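16 kDa beta-galactoside-binding lectin (Gallus gallus, PDB 1QMJ) binds beta-galactosides such as lactose as a homodimeric galectin and may take part in the regulation of differentiation. Local coordinates at residues 86-98 with 105-117. Numbering follows the deposited sequence.
Sequences ICISFDAAEVKVK and EFPNRLGMEKIQY. With BME (beta-mercaptoethanol), chain D.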
loop_
_atom_site.group_PDB
_atom_site.type_symbol
_atom_site.label_atom_id
_atom_site.label_comp_id
_atom_site.label_asym_id
_atom_site.label_seq_id
_atom_site.Cartn_x
_atom_site.Cartn_y
_atom_site.Cartn_z
ATOM N N ILE A 86 -3.125 -9.533 9.497
ATOM C CA ILE A 86 -3.816 -8.650 10.440
ATOM C C ILE A 86 -4.956 -7.914 9.730
ATOM O O ILE A 86 -4.743 -7.205 8.741
ATOM C CB ILE A 86 -2.806 -7.646 11.000
ATOM C CG1 ILE A 86 -1.654 -8.331 11.748
ATOM C CG2 ILE A 86 -3.425 -6.660 11.990
ATOM C CD1 ILE A 86 -0.389 -7.474 11.827
ATOM N N CYS A 87 -6.151 -8.108 10.261
ATOM C CA CYS A 87 -7.374 -7.491 9.716
ATOM C C CYS A 87 -7.861 -6.386 10.651
ATOM O O CYS A 87 -8.045 -6.602 11.859
ATOM C CB CYS A 87 -8.465 -8.545 9.565
ATOM S SG CYS A 87 -8.035 -9.841 8.303
ATOM N N ILE A 88 -8.057 -5.227 10.052
ATOM C CA ILE A 88 -8.499 -4.033 10.772
ATOM C C ILE A 88 -9.780 -3.447 10.169
ATOM O O ILE A 88 -9.892 -3.270 8.949
ATOM C CB ILE A 88 -7.407 -2.964 10.706
ATOM C CG1 ILE A 88 -6.121 -3.386 11.423
ATOM C CG2 ILE A 88 -7.827 -1.638 11.341
ATOM C CD1 ILE A 88 -4.915 -2.522 11.050
ATOM N N SER A 89 -10.692 -3.171 11.070
ATOM C CA SER A 89 -11.996 -2.567 10.770
ATOM C C SER A 89 -12.367 -1.694 11.959
ATOM O O SER A 89 -11.756 -1.784 13.032
ATOM C CB SER A 89 -13.059 -3.653 10.545
ATOM O OG SER A 89 -13.133 -4.512 11.671
ATOM N N PHE A 90 -13.351 -0.857 11.773
ATOM C CA PHE A 90 -13.782 0.041 12.843
ATOM C C PHE A 90 -15.158 0.619 12.553
ATOM O O PHE A 90 -15.721 0.418 11.471
ATOM C CB PHE A 90 -12.787 1.207 12.969
ATOM C CG PHE A 90 -12.982 2.280 11.888
ATOM C CD1 PHE A 90 -12.580 2.031 10.569
ATOM C CD2 PHE A 90 -13.564 3.510 12.220
ATOM C CE1 PHE A 90 -12.763 3.010 9.584
ATOM C CE2 PHE A 90 -13.747 4.489 11.234
ATOM C CZ PHE A 90 -13.347 4.239 9.916
ATOM N N ASP A 91 -15.635 1.310 13.555
ATOM C CA ASP A 91 -16.915 2.013 13.525
ATOM C C ASP A 91 -16.764 3.230 14.435
ATOM O O ASP A 91 -15.655 3.581 14.852
ATOM C CB ASP A 91 -18.071 1.096 13.979
ATOM C CG ASP A 91 -17.823 0.369 15.294
ATOM O OD1 ASP A 91 -17.431 1.028 16.326
ATOM O OD2 ASP A 91 -18.012 -0.907 15.368
ATOM N N ALA A 92 -17.859 3.862 14.740
ATOM C CA ALA A 92 -17.842 5.073 15.572
ATOM C C ALA A 92 -17.432 4.791 17.033
ATOM O O ALA A 92 -16.897 5.667 17.728
ATOM C CB ALA A 92 -19.228 5.716 15.599
ATOM N N ALA A 93 -17.676 3.574 17.488
ATOM C CA ALA A 93 -17.382 3.197 18.891
ATOM C C ALA A 93 -15.979 2.583 19.098
ATOM O O ALA A 93 -15.288 2.874 20.085
ATOM C CB ALA A 93 -18.397 2.174 19.395
ATOM N N GLU A 94 -15.531 1.727 18.192
ATOM C CA GLU A 94 -14.207 1.098 18.385
ATOM C C GLU A 94 -13.564 0.584 17.099
ATOM O O GLU A 94 -14.183 0.587 16.023
ATOM C CB GLU A 94 -14.333 -0.110 19.323
ATOM C CG GLU A 94 -15.255 -1.209 18.775
ATOM C CD GLU A 94 -15.216 -2.493 19.612
ATOM O OE1 GLU A 94 -14.949 -2.433 20.872
ATOM O OE2 GLU A 94 -15.451 -3.635 19.058
ATOM N N VAL A 95 -12.328 0.169 17.315
ATOM C CA VAL A 95 -11.452 -0.413 16.304
ATOM C C VAL A 95 -11.198 -1.857 16.683
ATOM O O VAL A 95 -10.916 -2.167 17.849
ATOM C CB VAL A 95 -10.108 0.326 16.255
ATOM C CG1 VAL A 95 -9.271 -0.034 15.024
ATOM C CG2 VAL A 95 -10.253 1.846 16.226
ATOM N N LYS A 96 -11.307 -2.707 15.707
ATOM C CA LYS A 96 -11.088 -4.134 15.899
ATOM C C LYS A 96 -9.904 -4.594 15.072
ATOM O O LYS A 96 -9.732 -4.181 13.921
ATOM C CB LYS A 96 -12.310 -4.932 15.447
ATOM C CG LYS A 96 -13.516 -4.808 16.374
ATOM C CD LYS A 96 -14.632 -5.782 15.989
ATOM C CE LYS A 96 -15.818 -5.764 16.947
ATOM N NZ LYS A 96 -16.776 -6.848 16.684
ATOM N N VAL A 97 -9.121 -5.431 15.683
ATOM C CA VAL A 97 -7.945 -6.020 15.050
ATOM C C VAL A 97 -8.040 -7.521 15.223
ATOM O O VAL A 97 -8.027 -8.036 16.345
ATOM C CB VAL A 97 -6.664 -5.501 15.707
ATOM C CG1 VAL A 97 -5.395 -6.032 15.035
ATOM C CG2 VAL A 97 -6.545 -3.976 15.670
ATOM N N LYS A 98 -8.143 -8.225 14.118
ATOM C CA LYS A 98 -8.256 -9.680 14.188
ATOM C C LYS A 98 -7.114 -10.398 13.512
ATOM O O LYS A 98 -6.733 -10.072 12.376
ATOM C CB LYS A 98 -9.530 -10.213 13.514
ATOM C CG LYS A 98 -10.456 -9.134 12.972
ATOM C CD LYS A 98 -11.903 -9.304 13.453
ATOM C CE LYS A 98 -12.647 -10.452 12.760
ATOM N NZ LYS A 98 -14.111 -10.337 12.873
ATOM N N GLU A 105 -9.742 -5.317 20.643
ATOM C CA GLU A 105 -10.660 -4.205 20.485
ATOM C C GLU A 105 -10.051 -3.001 21.178
ATOM O O GLU A 105 -9.331 -3.153 22.158
ATOM C CB GLU A 105 -12.016 -4.558 21.092
ATOM C CG GLU A 105 -12.685 -5.733 20.398
ATOM C CD GLU A 105 -13.915 -6.232 21.128
ATOM O OE1 GLU A 105 -14.934 -5.510 21.137
ATOM O OE2 GLU A 105 -13.862 -7.352 21.686
ATOM N N PHE A 106 -10.317 -1.812 20.653
ATOM C CA PHE A 106 -9.783 -0.582 21.221
ATOM C C PHE A 106 -10.804 0.503 20.904
ATOM O O PHE A 106 -11.258 0.616 19.770
ATOM C CB PHE A 106 -8.425 -0.263 20.572
ATOM C CG PHE A 106 -7.681 0.873 21.223
ATOM C CD1 PHE A 106 -7.114 0.724 22.484
ATOM C CD2 PHE A 106 -7.526 2.093 20.564
ATOM C CE1 PHE A 106 -6.405 1.769 23.078
ATOM C CE2 PHE A 106 -6.819 3.145 21.150
ATOM C CZ PHE A 106 -6.258 2.982 22.408
ATOM N N PRO A 107 -11.195 1.307 21.903
ATOM C CA PRO A 107 -12.180 2.367 21.662
ATOM C C PRO A 107 -11.726 3.447 20.689
ATOM O O PRO A 107 -10.569 3.878 20.712
ATOM C CB PRO A 107 -12.419 2.934 23.059
ATOM C CG PRO A 107 -11.118 2.701 23.743
ATOM C CD PRO A 107 -10.759 1.308 23.308
ATOM N N ASN A 108 -12.647 3.866 19.828
ATOM C CA ASN A 108 -12.384 4.908 18.847
ATOM C C ASN A 108 -12.445 6.211 19.642
ATOM O O ASN A 108 -13.450 6.931 19.625
ATOM C CB ASN A 108 -13.460 4.880 17.748
ATOM C CG ASN A 108 -13.179 5.859 16.608
ATOM O OD1 ASN A 108 -12.349 6.766 16.731
ATOM N ND2 ASN A 108 -13.884 5.680 15.496
ATOM N N ARG A 109 -11.364 6.489 20.364
ATOM C CA ARG A 109 -11.268 7.676 21.204
ATOM C C ARG A 109 -11.436 8.982 20.428
ATOM O O ARG A 109 -12.130 9.899 20.876
ATOM C CB ARG A 109 -9.924 7.696 21.943
ATOM C CG ARG A 109 -9.662 6.531 22.889
ATOM C CD ARG A 109 -8.279 6.691 23.509
ATOM N NE ARG A 109 -7.950 5.648 24.476
ATOM C CZ ARG A 109 -6.712 5.359 24.880
ATOM N NH1 ARG A 109 -5.670 6.027 24.401
ATOM N NH2 ARG A 109 -6.516 4.419 25.794
ATOM N N LEU A 110 -10.792 9.063 19.270
ATOM C CA LEU A 110 -10.832 10.267 18.450
ATOM C C LEU A 110 -12.132 10.485 17.680
ATOM O O LEU A 110 -12.308 11.532 17.056
ATOM C CB LEU A 110 -9.631 10.287 17.499
ATOM C CG LEU A 110 -8.261 10.710 18.050
ATOM C CD1 LEU A 110 -7.956 10.046 19.370
ATOM C CD2 LEU A 110 -7.184 10.374 17.045
ATOM N N GLY A 111 -13.031 9.504 17.717
ATOM C CA GLY A 111 -14.298 9.625 17.007
ATOM C C GLY A 111 -14.113 9.766 15.503
ATOM O O GLY A 111 -14.963 10.316 14.790
ATOM N N MET A 112 -12.989 9.252 15.020
ATOM C CA MET A 112 -12.651 9.307 13.609
ATOM C C MET A 112 -13.677 8.489 12.812
ATOM O O MET A 112 -14.165 7.463 13.293
ATOM C CB MET A 112 -11.241 8.749 13.422
ATOM C CG MET A 112 -10.474 9.332 12.268
ATOM S SD MET A 112 -8.769 8.773 12.308
ATOM C CE MET A 112 -8.133 9.702 13.661
ATOM N N GLU A 113 -14.024 8.962 11.616
ATOM C CA GLU A 113 -15.002 8.270 10.769
ATOM C C GLU A 113 -14.456 7.653 9.479
ATOM O O GLU A 113 -15.208 7.060 8.702
ATOM C CB GLU A 113 -16.205 9.171 10.462
ATOM C CG GLU A 113 -15.865 10.612 10.092
ATOM C CD GLU A 113 -16.097 11.578 11.246
ATOM O OE1 GLU A 113 -17.275 11.768 11.630
ATOM O OE2 GLU A 113 -15.106 12.143 11.766
ATOM N N LYS A 114 -13.158 7.799 9.245
ATOM C CA LYS A 114 -12.535 7.215 8.064
ATOM C C LYS A 114 -11.033 7.187 8.269
ATOM O O LYS A 114 -10.489 8.029 8.985
ATOM C CB LYS A 114 -12.882 8.007 6.793
ATOM C CG LYS A 114 -11.875 9.083 6.412
ATOM C CD LYS A 114 -12.209 9.744 5.086
ATOM C CE LYS A 114 -13.453 10.613 5.191
ATOM N NZ LYS A 114 -13.725 11.346 3.919
ATOM N N ILE A 115 -10.376 6.192 7.684
ATOM C CA ILE A 115 -8.928 6.064 7.779
ATOM C C ILE A 115 -8.306 6.520 6.467
ATOM O O ILE A 115 -8.702 6.067 5.394
ATOM C CB ILE A 115 -8.501 4.607 8.084
ATOM C CG1 ILE A 115 -8.798 4.275 9.550
ATOM C CG2 ILE A 115 -7.014 4.400 7.773
ATOM C CD1 ILE A 115 -8.702 2.794 9.895
ATOM N N GLN A 116 -7.336 7.420 6.554
ATOM C CA GLN A 116 -6.670 7.923 5.367
ATOM C C GLN A 116 -5.180 7.644 5.414
ATOM O O GLN A 116 -4.466 7.893 4.445
ATOM C CB GLN A 116 -6.882 9.426 5.252
ATOM C CG GLN A 116 -8.326 9.852 5.342
ATOM C CD GLN A 116 -8.481 11.354 5.278
ATOM O OE1 GLN A 116 -8.082 12.070 6.196
ATOM N NE2 GLN A 116 -9.052 11.842 4.185
ATOM N N TYR A 117 -4.720 7.111 6.538
ATOM C CA TYR A 117 -3.306 6.842 6.737
ATOM C C TYR A 117 -3.091 5.466 7.354
ATOM O O TYR A 117 -3.819 5.070 8.264
ATOM C CB TYR A 117 -2.738 7.932 7.659
ATOM C CG TYR A 117 -1.296 7.763 8.083
ATOM C CD1 TYR A 117 -0.963 7.024 9.226
ATOM C CD2 TYR A 117 -0.267 8.374 7.369
ATOM C CE1 TYR A 117 0.362 6.901 9.642
ATOM C CE2 TYR A 117 1.060 8.257 7.773
ATOM C CZ TYR A 117 1.367 7.524 8.907
ATOM O OH TYR A 117 2.683 7.408 9.298
HETATM C C1 BME D . -13.467 -8.012 9.022
HETATM C C2 BME D . -11.994 -8.446 8.876
HETATM O O1 BME D . -13.545 -6.823 9.787
HETATM S S2 BME D . -10.916 -7.003 8.625
#
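N108 reaches across to the turn at 91-94 and ties it to the chain that leaves strand 103-107. This is one end of the galectin beta-sandwich. The N108 amide nitrogen ND2 gives one hydrogen bond to D91 O (2.8 Å, 164° at the hydrogen) and another to M112 O. Both acceptors lie close to the amide plane, which fixes its rotation. CG stands anti to the backbone N (chi1 -175°), and this carries the amide in between the two chains. The backbone N of N108 bonds A93 O at 2.8 Å.

Strands 94-98 and 103-107 run antiparallel here. V95 and F106 form a hydrogen-bonded pair, with V95 N to F106 O at 2.7 Å. E94 OE2 comes within 2.8 Å of E105 OE1, the carboxylate planes 84° apart. Their like charges would probably repel, unless a proton is shared.

The F90 ring lies between N108 and I115. The carbonyls of M112 and E113 meet its edge, with CE2 3.6 Å from M112 O. I115 CD1 approaches obliquely, 4.0 Å from F90 CD1. I115 also packs on V33 and M41 of the other sheet, so it bridges the two sheets beside F90.

Further out, F106 CZ lies over one face of the R109 guanidinium, near its centre, and R109 bonds E69 O and S61 OG. E69 belongs to the predicted galactoside site, as does D71 beside the F106 side chain. The turn that N108 grips is itself held by D91: its OD1 accepts from A93 N and, at 2.8 Å and nearly along the C-O axis, from E94 N.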